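PDB 3VOV: glucokinase from Thermus thermophilus, which catalyses the ATP-dependent phosphorylation of hexose sugars such as glucose, as a ROK-family hexokinase of the actin-like ATPase superfamily. Local coordinates for residues B[35-38]-B[39-43]; B[89-92]-B[93-97]; B[281-284]-B[285-289]. All coordinates share one frame; numbering follows the deposited sequence. Where two conformers were deposited one is given.

Contact 1 of 3, residues B[35-38]-B[39-43]; sequences GGER and VAEAL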
loop_
_atom_site.group_PDB
_atom_site.type_symbol
_atom_site.label_atom_id
_atom_site.label_comp_id
_atom_site.label_asym_id
_atom_site.label_seq_id
_atom_site.Cartn_x
_atom_site.Cartn_y
_atom_site.Cartn_z
ATOM N N GLY B 35 23.217 22.161 -30.869
ATOM C CA GLY B 35 23.017 20.762 -31.276
ATOM C C GLY B 35 24.247 19.898 -31.089
ATOM O O GLY B 35 25.290 20.387 -30.684
ATOM N N GLY B 36 24.114 18.616 -31.416
ATOM C CA GLY B 36 25.102 17.615 -31.083
ATOM C C GLY B 36 26.489 17.885 -31.601
ATOM O O GLY B 36 27.465 17.700 -30.886
ATOM N N GLU B 37 26.589 18.358 -32.836
ATOM C CA GLU B 37 27.891 18.576 -33.434
ATOM C C GLU B 37 28.660 19.649 -32.689
ATOM O O GLU B 37 29.861 19.495 -32.451
ATOM C CB GLU B 37 27.780 18.867 -34.943
ATOM C CG GLU B 37 29.062 19.422 -35.570
ATOM C CD GLU B 37 29.006 19.497 -37.109
ATOM O OE1 GLU B 37 28.343 18.616 -37.726
ATOM O OE2 GLU B 37 29.622 20.434 -37.693
ATOM N N ARG B 38 27.973 20.726 -32.300
ATOM C CA ARG B 38 28.633 21.774 -31.560
ATOM C C ARG B 38 28.964 21.362 -30.111
ATOM O O ARG B 38 30.010 21.730 -29.576
ATOM C CB ARG B 38 27.820 23.059 -31.568
ATOM C CG ARG B 38 28.721 24.251 -31.334
ATOM C CD ARG B 38 29.339 24.727 -32.644
ATOM N NE ARG B 38 28.311 25.235 -33.541
ATOM C CZ ARG B 38 27.783 26.453 -33.458
ATOM N NH1 ARG B 38 28.203 27.311 -32.527
ATOM N NH2 ARG B 38 26.834 26.810 -34.316
ATOM N N VAL B 39 28.075 20.579 -29.497
ATOM C CA VAL B 39 28.324 20.009 -28.183
ATOM C C VAL B 39 29.582 19.148 -28.228
ATOM O O VAL B 39 30.462 19.230 -27.368
ATOM C CB VAL B 39 27.126 19.172 -27.689
ATOM C CG1 VAL B 39 27.485 18.415 -26.376
ATOM C CG2 VAL B 39 25.932 20.101 -27.453
ATOM N N ALA B 40 29.679 18.329 -29.245
ATOM C CA ALA B 40 30.853 17.489 -29.399
ATOM C C ALA B 40 32.126 18.340 -29.543
ATOM O O ALA B 40 33.157 18.022 -28.913
ATOM C CB ALA B 40 30.657 16.555 -30.591
ATOM N N GLU B 41 32.072 19.424 -30.339
ATOM C CA GLU B 41 33.232 20.349 -30.421
ATOM C C GLU B 41 33.540 21.010 -29.074
ATOM O O GLU B 41 34.705 21.126 -28.693
ATOM C CB GLU B 41 33.054 21.452 -31.466
ATOM C CG GLU B 41 32.915 20.939 -32.891
ATOM C CD GLU B 41 32.313 21.961 -33.865
ATOM O OE1 GLU B 41 31.980 21.542 -34.998
ATOM O OE2 GLU B 41 32.161 23.160 -33.504
ATOM N N ALA B 42 32.509 21.444 -28.362
ATOM C CA ALA B 42 32.745 22.039 -27.053
ATOM C C ALA B 42 33.426 21.058 -26.098
ATOM O O ALA B 42 34.301 21.452 -25.343
ATOM C CB ALA B 42 31.443 22.537 -26.439
ATOM N N LEU B 43 32.998 19.798 -26.125
ATOM C CA LEU B 43 33.614 18.740 -25.303
ATOM C C LEU B 43 35.093 18.541 -25.639
ATOM O O LEU B 43 35.948 18.500 -24.731
ATOM C CB LEU B 43 32.826 17.420 -25.452
ATOM C CG LEU B 43 31.429 17.367 -24.739
ATOM C CD1 LEU B 43 30.605 16.116 -25.181
ATOM C CD2 LEU B 43 31.558 17.425 -23.208
#
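The backbone N-H of Ala40 reaches the carbonyl oxygen of Gly36 over 2.8 Å from N to O, one of four successive i to i+4 bonds that open helix 36-54. The first of them starts from Gly35, the N-cap residue: its O accepts from Val39 N at 3.0 Å, with the donor in the carbonyl plane and the N-H...O angle at 166°. Gly35 suits the cap because its backbone turns to a positive phi of 105°, where a side chain would be jammed against the preceding carbonyl oxygen. Gly35 O lies 3.3 Å from CG2 of Val39, the methyl set beside the backbone N, so the valine closes over the start of the first turn. On the outer face, Glu41 leans back over the preceding turn, its CG 3.4 Å from the O of Glu37. Its carboxylate then divides between two neighbours. In one of two conformers, and so with reserve, Arg38 brings CD within 3.3 Å of OE2; bent at its second and third torsions, it leaves NE 4.4 Å from that OE2, beyond a salt bridge, while a weak, long ion pair engages Glu34. OE1 comes within 3.7 Å of Glu37 OE2, and the two like charges probably repel mildly, a cost that solvent at this surface would lower. The side turned to the fold carries small and apolar residues that fit a close helix pair: Ala40 rests on Ile90 and Ile93 of helix 90-98, Leu43 on Ile90 and on Ile13 of strand 12-18.

Contact 2 of 3, residues B[89-92]-B[93-97]; sequences PIRR and ILEEA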
loop_
_atom_site.group_PDB
_atom_site.type_symbol
_atom_site.label_atom_id
_atom_site.label_comp_id
_atom_site.label_asym_id
_atom_site.label_seq_id
_atom_site.Cartn_x
_atom_site.Cartn_y
_atom_site.Cartn_z
ATOM N N PRO B 89 25.692 10.006 -31.557
ATOM C CA PRO B 89 26.826 9.077 -31.369
ATOM C C PRO B 89 28.096 9.750 -30.864
ATOM O O PRO B 89 29.150 9.690 -31.515
ATOM C CB PRO B 89 27.042 8.491 -32.768
ATOM C CG PRO B 89 26.656 9.626 -33.684
ATOM C CD PRO B 89 25.501 10.349 -32.983
ATOM N N ILE B 90 27.985 10.329 -29.672
ATOM C CA ILE B 90 29.054 11.043 -29.030
ATOM C C ILE B 90 30.357 10.261 -28.942
ATOM O O ILE B 90 31.418 10.847 -29.131
ATOM C CB ILE B 90 28.575 11.633 -27.643
ATOM C CG1 ILE B 90 29.490 12.753 -27.144
ATOM C CG2 ILE B 90 28.428 10.521 -26.555
ATOM C CD1 ILE B 90 29.789 13.859 -28.149
ATOM N N ARG B 91 30.308 8.964 -28.658
ATOM C CA ARG B 91 31.544 8.259 -28.350
ATOM C C ARG B 91 32.550 8.265 -29.518
ATOM O O ARG B 91 33.723 8.626 -29.341
ATOM C CB ARG B 91 31.293 6.834 -27.917
ATOM C CG ARG B 91 32.590 6.164 -27.455
ATOM C CD ARG B 91 32.466 4.680 -27.524
ATOM N NE ARG B 91 31.678 4.185 -26.418
ATOM C CZ ARG B 91 30.828 3.157 -26.458
ATOM N NH1 ARG B 91 30.596 2.479 -27.586
ATOM N NH2 ARG B 91 30.198 2.812 -25.341
ATOM N N ARG B 92 32.094 7.840 -30.699
ATOM C CA ARG B 92 32.975 7.800 -31.889
ATOM C C ARG B 92 33.400 9.191 -32.311
ATOM O O ARG B 92 34.532 9.398 -32.685
ATOM C CB ARG B 92 32.296 7.077 -33.051
ATOM C CG ARG B 92 32.346 5.572 -32.940
ATOM C CD ARG B 92 33.777 5.010 -32.929
ATOM N NE ARG B 92 33.650 3.563 -32.926
ATOM C CZ ARG B 92 33.688 2.782 -31.846
ATOM N NH1 ARG B 92 33.512 1.473 -31.996
ATOM N NH2 ARG B 92 33.985 3.282 -30.636
ATOM N N ILE B 93 32.475 10.137 -32.260
ATOM C CA ILE B 93 32.760 11.472 -32.679
ATOM C C ILE B 93 33.867 12.001 -31.777
ATOM O O ILE B 93 34.878 12.528 -32.263
ATOM C CB ILE B 93 31.511 12.343 -32.568
ATOM C CG1 ILE B 93 30.479 11.943 -33.628
ATOM C CG2 ILE B 93 31.869 13.796 -32.798
ATOM C CD1 ILE B 93 29.118 12.519 -33.405
ATOM N N LEU B 94 33.707 11.837 -30.463
ATOM C CA LEU B 94 34.732 12.316 -29.550
ATOM C C LEU B 94 36.059 11.631 -29.751
ATOM O O LEU B 94 37.069 12.277 -29.682
ATOM C CB LEU B 94 34.301 12.187 -28.078
ATOM C CG LEU B 94 34.221 13.462 -27.225
ATOM C CD1 LEU B 94 34.134 13.132 -25.717
ATOM C CD2 LEU B 94 35.255 14.555 -27.496
ATOM N N GLU B 95 36.051 10.321 -29.972
ATOM C CA GLU B 95 37.262 9.586 -30.211
ATOM C C GLU B 95 37.940 10.134 -31.464
ATOM O O GLU B 95 39.166 10.289 -31.512
ATOM C CB GLU B 95 36.953 8.085 -30.409
ATOM C CG GLU B 95 36.510 7.410 -29.080
ATOM C CD GLU B 95 36.281 5.920 -29.160
ATOM O OE1 GLU B 95 35.985 5.400 -30.254
ATOM O OE2 GLU B 95 36.402 5.247 -28.104
ATOM N N GLU B 96 37.160 10.394 -32.506
ATOM C CA GLU B 96 37.790 10.876 -33.751
ATOM C C GLU B 96 38.420 12.256 -33.562
ATOM O O GLU B 96 39.546 12.485 -33.984
ATOM C CB GLU B 96 36.801 10.820 -34.921
ATOM C CG GLU B 96 36.429 9.332 -35.286
ATOM C CD GLU B 96 37.554 8.617 -36.033
ATOM O OE1 GLU B 96 38.326 9.294 -36.724
ATOM O OE2 GLU B 96 37.676 7.387 -35.945
ATOM N N ALA B 97 37.719 13.157 -32.880
ATOM C CA ALA B 97 38.206 14.527 -32.635
ATOM C C ALA B 97 39.477 14.587 -31.769
ATOM O O ALA B 97 40.352 15.409 -31.941
ATOM C CB ALA B 97 37.101 15.328 -31.970
#
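Salt bridge and backbone bonds together make this a local helix-start contact, Arg92 to Glu95 one turn apart on the outer side of helix 90-98, just before strand 102-106. NH2 of Arg92 donates to OE1 of Glu95 at 2.9 Å, meeting the carboxylate on its syn side but 32° out of its plane; with an N-H...O angle of 134° the bond is bent. The two flat groups are nevertheless almost parallel, and the side chains run alongside each other. With CG of Arg92 beside the backbone N (chi1 -79°) and a bend at chi2, the chain turns toward the glutamate, and its CD lies 3.5 Å from the same OE1. The other oxygen, OE2, is bonded to the backbone N of Val102, so each carboxylate oxygen has a partner. With an alanine in place of this glutamate, Arg92 would probably lose its mate and the N-H of Val102 its acceptor. Arg91 lies beside Glu95 through its methylenes, while its NH2 bonds to the O of Phe71. At the cap, Pro89 needs no N-H to give; its O accepts a weak bond from Ile93 N at 3.4 Å, and its CG touches Ile93 CD1 at 3.8 Å. Ile90 packs on Leu63 and Leu104, Leu94 on Leu63 and Val102. Apolar toward the sheet and charged outward, this amphipathic helix lies on the five-stranded mixed sheet, order 3-2-1-4-5, of an actin-like ATPase domain.

Contact 3 of 3, residues B[281-284]-B[285-289]; sequences GAEA and GLLGA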
loop_
_atom_site.group_PDB
_atom_site.type_symbol
_atom_site.label_atom_id
_atom_site.label_comp_id
_atom_site.label_asym_id
_atom_site.label_seq_id
_atom_site.Cartn_x
_atom_site.Cartn_y
_atom_site.Cartn_z
ATOM N N GLY B 281 30.033 16.673 -3.413
ATOM C CA GLY B 281 29.271 17.786 -3.958
ATOM C C GLY B 281 29.239 17.840 -5.486
ATOM O O GLY B 281 29.065 16.819 -6.175
ATOM N N ALA B 282 29.457 19.042 -6.010
ATOM C CA ALA B 282 29.231 19.365 -7.443
ATOM C C ALA B 282 30.265 18.736 -8.386
ATOM O O ALA B 282 30.070 18.659 -9.602
ATOM C CB ALA B 282 29.186 20.925 -7.659
ATOM N N GLU B 283 31.355 18.260 -7.827
ATOM C CA GLU B 283 32.404 17.711 -8.658
ATOM C C GLU B 283 32.324 16.219 -8.792
ATOM O O GLU B 283 33.135 15.635 -9.517
ATOM C CB GLU B 283 33.765 18.012 -8.040
ATOM C CG GLU B 283 34.355 19.252 -8.541
ATOM C CD GLU B 283 35.804 19.366 -8.175
ATOM O OE1 GLU B 283 36.423 20.309 -8.692
ATOM O OE2 GLU B 283 36.309 18.528 -7.377
ATOM N N ALA B 284 31.411 15.587 -8.073
ATOM C CA ALA B 284 31.360 14.105 -8.058
ATOM C C ALA B 284 31.236 13.582 -9.486
ATOM O O ALA B 284 31.872 12.617 -9.852
ATOM C CB ALA B 284 30.168 13.594 -7.202
ATOM N N GLY B 285 30.431 14.233 -10.312
ATOM C CA GLY B 285 30.209 13.698 -11.675
ATOM C C GLY B 285 31.484 13.744 -12.535
ATOM O O GLY B 285 31.766 12.797 -13.265
ATOM N N LEU B 286 32.213 14.876 -12.476
ATOM C CA LEU B 286 33.492 15.035 -13.177
ATOM C C LEU B 286 34.490 14.011 -12.669
ATOM O O LEU B 286 35.127 13.315 -13.473
ATOM C CB LEU B 286 34.060 16.478 -13.026
ATOM C CG LEU B 286 35.427 16.721 -13.688
ATOM C CD1 LEU B 286 35.411 16.374 -15.139
ATOM C CD2 LEU B 286 35.955 18.186 -13.498
ATOM N N LEU B 287 34.648 13.925 -11.349
ATOM C CA LEU B 287 35.542 12.917 -10.744
ATOM C C LEU B 287 35.192 11.489 -11.180
ATOM O O LEU B 287 36.071 10.719 -11.569
ATOM C CB LEU B 287 35.530 13.034 -9.204
ATOM C CG LEU B 287 36.199 14.309 -8.680
ATOM C CD1 LEU B 287 35.928 14.540 -7.168
ATOM C CD2 LEU B 287 37.732 14.264 -8.950
ATOM N N GLY B 288 33.893 11.143 -11.170
ATOM C CA GLY B 288 33.510 9.758 -11.557
ATOM C C GLY B 288 33.685 9.520 -13.054
ATOM O O GLY B 288 33.919 8.397 -13.480
ATOM N N ALA B 289 33.505 10.552 -13.869
ATOM C CA ALA B 289 33.766 10.403 -15.326
ATOM C C ALA B 289 35.265 10.153 -15.544
ATOM O O ALA B 289 35.676 9.303 -16.335
ATOM C CB ALA B 289 33.331 11.654 -16.067
HETATM O O HOH W 1 30.775 17.379 -11.900
#
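Glu283 and Leu287 meet one turn apart where the chain passes into helix 284-299. Leu287 N donates to Glu283 O at 2.9 Å in an almost straight bond, with an N-H...O angle of 175°. The leucine side chain folds back over this same carbonyl: its CG stands 3.4 Å from the oxygen, placed there because it lies beside the backbone N (chi1 -69°). CD1 goes further and comes 4.0 Å from OE2 of Glu283, a loose van der Waals approach of a methyl to a carboxylate oxygen in which the two chains pass at a slant. A second backbone bond, Gly288 N to Ala284 O at 2.8 Å, continues the turn. Leu286 N, early in the helix, is met by a water that accepts from it at 2.9 Å and donates to Ala282 O at 2.7 Å. The water thus joins the loop to the first turn where Ala282 O stands too far off to bond Leu286 N directly, a hydrated helix start in which water bridges an i to i+4 pair. One shell out, the extended chain of Glu283 carries OE1 to a salt bridge with Lys26, which helps to fix the carboxylate, while Leu23 touches Glu283, Leu286 and Leu287 together. Small Ala284 lies on Ala111 of helix 107-118, and Leu287 reaches Ala114 and Leu118 of that helix as well as Phe18 of strand 12-18, while Leu286 touches Ala14 of the same strand.

All three contacts are helix starts, but their surroundings differ. Contacts 1 and 2 lie peripherally, their centres about 22 and 23 Å from that of the chain, and they hold each other: the two helices pack together through Ala40, Leu43, Ile90 and Ile93. Both turn charged residues outward, loosely arranged in contact 1 and joined by a true salt bridge in contact 2. Contact 3, its centre about 9 Å from that of the chain, touches neither; apart from the Glu283 salt bridge to Lys26, it is mostly small and apolar residues with a bridging water. Strand 12-18 is common ground, since contacts 1 and 3 both lean on it.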